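Local coordinates for Cag pathogenicity island protein (Cag10) (Helicobacter pylori 26695, PDB 6IQT), which probably acts as a VirB8-type assembly component of the Cag type IV secretion system, through a domain expected to lie in the periplasm, at residues D32-K37 and M58-V63. Numbering follows the deposited sequence.
Sequences DSATSK and MQYCDV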
loop_
_atom_site.group_PDB
_atom_site.type_symbol
_atom_site.label_atom_id
_atom_site.label_comp_id
_atom_site.label_asym_id
_atom_site.label_seq_id
_atom_site.Cartn_x
_atom_site.Cartn_y
_atom_site.Cartn_z
ATOM N N ASP A 32 6.471 5.290 16.986
ATOM C CA ASP A 32 5.203 4.577 17.088
ATOM C C ASP A 32 4.053 5.530 17.400
ATOM O O ASP A 32 2.957 5.374 16.849
ATOM C CB ASP A 32 5.303 3.468 18.144
ATOM C CG ASP A 32 6.240 2.313 17.706
ATOM O OD1 ASP A 32 6.789 2.337 16.588
ATOM O OD2 ASP A 32 6.419 1.358 18.482
ATOM N N SER A 33 4.280 6.522 18.277
ATOM C CA SER A 33 3.250 7.523 18.574
ATOM C C SER A 33 2.916 8.363 17.347
ATOM O O SER A 33 1.741 8.663 17.082
ATOM C CB SER A 33 3.708 8.442 19.714
ATOM O OG SER A 33 3.916 7.703 20.904
ATOM N N ALA A 34 3.943 8.817 16.624
ATOM C CA ALA A 34 3.705 9.605 15.417
ATOM C C ALA A 34 2.946 8.793 14.376
ATOM O O ALA A 34 2.015 9.296 13.725
ATOM C CB ALA A 34 5.045 10.103 14.848
ATOM N N THR A 35 3.318 7.522 14.222
ATOM C CA THR A 35 2.675 6.673 13.231
ATOM C C THR A 35 1.207 6.451 13.575
ATOM O O THR A 35 0.349 6.479 12.690
ATOM C CB THR A 35 3.419 5.337 13.116
ATOM O OG1 THR A 35 4.774 5.593 12.726
ATOM C CG2 THR A 35 2.785 4.457 12.045
ATOM N N SER A 36 0.902 6.260 14.858
ATOM C CA SER A 36 -0.481 6.072 15.271
ATOM C C SER A 36 -1.310 7.326 15.007
ATOM O O SER A 36 -2.456 7.240 14.539
ATOM C CB SER A 36 -0.517 5.684 16.749
ATOM O OG SER A 36 -1.849 5.594 17.194
ATOM N N LYS A 37 -0.745 8.499 15.298
ATOM C CA LYS A 37 -1.448 9.749 15.019
ATOM C C LYS A 37 -1.671 9.928 13.519
ATOM O O LYS A 37 -2.758 10.329 13.084
ATOM C CB LYS A 37 -0.656 10.921 15.597
ATOM C CG LYS A 37 -1.428 12.270 15.622
ATOM C CD LYS A 37 -2.871 12.056 16.075
ATOM C CE LYS A 37 -3.536 13.365 16.514
ATOM N NZ LYS A 37 -4.922 13.143 17.017
HETATM N N MSE A 58 -1.162 17.161 6.856
HETATM C CA MSE A 58 -0.135 17.815 6.053
HETATM C C MSE A 58 1.209 17.932 6.810
HETATM O O MSE A 58 2.294 17.760 6.241
HETATM C CB MSE A 58 -0.637 19.203 5.657
HETATM C CG MSE A 58 -1.729 19.180 4.615
HETATM SE SE MSE A 58 -1.166 18.113 3.070
HETATM C CE MSE A 58 -2.346 16.592 3.306
ATOM N N GLN A 59 1.115 18.200 8.118
ATOM C CA GLN A 59 2.294 18.363 8.976
ATOM C C GLN A 59 3.088 17.070 9.156
ATOM O O GLN A 59 4.280 17.126 9.491
ATOM C CB GLN A 59 1.861 18.866 10.353
ATOM C CG GLN A 59 1.523 20.319 10.384
ATOM C CD GLN A 59 2.738 21.138 10.697
ATOM O OE1 GLN A 59 3.024 21.421 11.863
ATOM N NE2 GLN A 59 3.491 21.497 9.663
ATOM N N TYR A 60 2.456 15.923 8.955
ATOM C CA TYR A 60 3.123 14.632 9.062
ATOM C C TYR A 60 3.657 14.108 7.739
ATOM O O TYR A 60 4.156 12.978 7.702
ATOM C CB TYR A 60 2.160 13.593 9.650
ATOM C CG TYR A 60 2.064 13.708 11.130
ATOM C CD1 TYR A 60 2.972 13.049 11.943
ATOM C CD2 TYR A 60 1.096 14.516 11.726
ATOM C CE1 TYR A 60 2.906 13.165 13.314
ATOM C CE2 TYR A 60 1.022 14.639 13.097
ATOM C CZ TYR A 60 1.936 13.964 13.886
ATOM O OH TYR A 60 1.877 14.073 15.255
ATOM N N CYS A 61 3.554 14.878 6.654
ATOM C CA CYS A 61 3.923 14.414 5.318
ATOM C C CYS A 61 5.085 15.232 4.770
ATOM O O CYS A 61 5.067 16.467 4.831
ATOM C CB CYS A 61 2.730 14.524 4.355
ATOM S SG CYS A 61 1.267 13.564 4.791
ATOM N N ASP A 62 6.088 14.557 4.222
ATOM C CA ASP A 62 7.054 15.272 3.402
ATOM C C ASP A 62 6.327 15.977 2.257
ATOM O O ASP A 62 5.261 15.545 1.806
ATOM C CB ASP A 62 8.108 14.320 2.842
ATOM C CG ASP A 62 9.166 15.044 2.023
ATOM O OD1 ASP A 62 10.005 15.746 2.622
ATOM O OD2 ASP A 62 9.142 14.945 0.773
ATOM N N VAL A 63 6.902 17.092 1.797
ATOM C CA VAL A 63 6.303 17.820 0.675
ATOM C C VAL A 63 6.043 16.881 -0.498
ATOM O O VAL A 63 5.005 16.976 -1.162
ATOM C CB VAL A 63 7.190 19.014 0.267
ATOM C CG1 VAL A 63 8.576 18.544 -0.177
ATOM C CG2 VAL A 63 6.507 19.826 -0.841
#
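Gln-59 O, the carbonyl joined to the backbone N of Tyr-60, accepts hydrogen bonds from Lys-155 NZ and Asn-150 ND2. Tyr-60 in turn reaches across to Ala-34 and Lys-37. The setting is the NTF2-like fold of the VirB8 family, in which helices pack on a curved antiparallel sheet. Tyr-60 sits in the turn that follows helix 50-59; Cys-61 N donates a hydrogen bond to Met-58 O (3.2 Å). Backbone hydrogen bonds of Tyr-60 and Asp-62 with Val-156 tie this turn to strand 154-163.

The tyrosine side chain bridges the distance to helix 30-43. The nearest CA atoms, those of Ala-34 and Tyr-60, are still 8.1 Å apart. With chi1 at -80°, CG is anti to the carbonyl carbon, which lets the ring reach Ala-34. One ring corner, Tyr-60 CE1, meets the methyl CB of Ala-34 at 4.0 Å. Ala-34 O approaches the ring obliquely. Phe-38, Leu-41 and Phe-154 also touch Tyr-60, so the buried side chain contacts both helix 30-43 and strand 154-163.

Lys-37 crosses the phenol end at about a right angle. Its contact is made by the aliphatic base of the chain: CG is 3.8 Å from Tyr-60 OH and 4.1 Å from Tyr-60 CZ. These are van der Waals contacts. CG is anti to the backbone N, and a bend at chi2 (42°) starts the rest of the chain on another course. The ammonium group thus ends well away from the phenol, with Lys-37 NZ 7.1 Å from Tyr-60 OH.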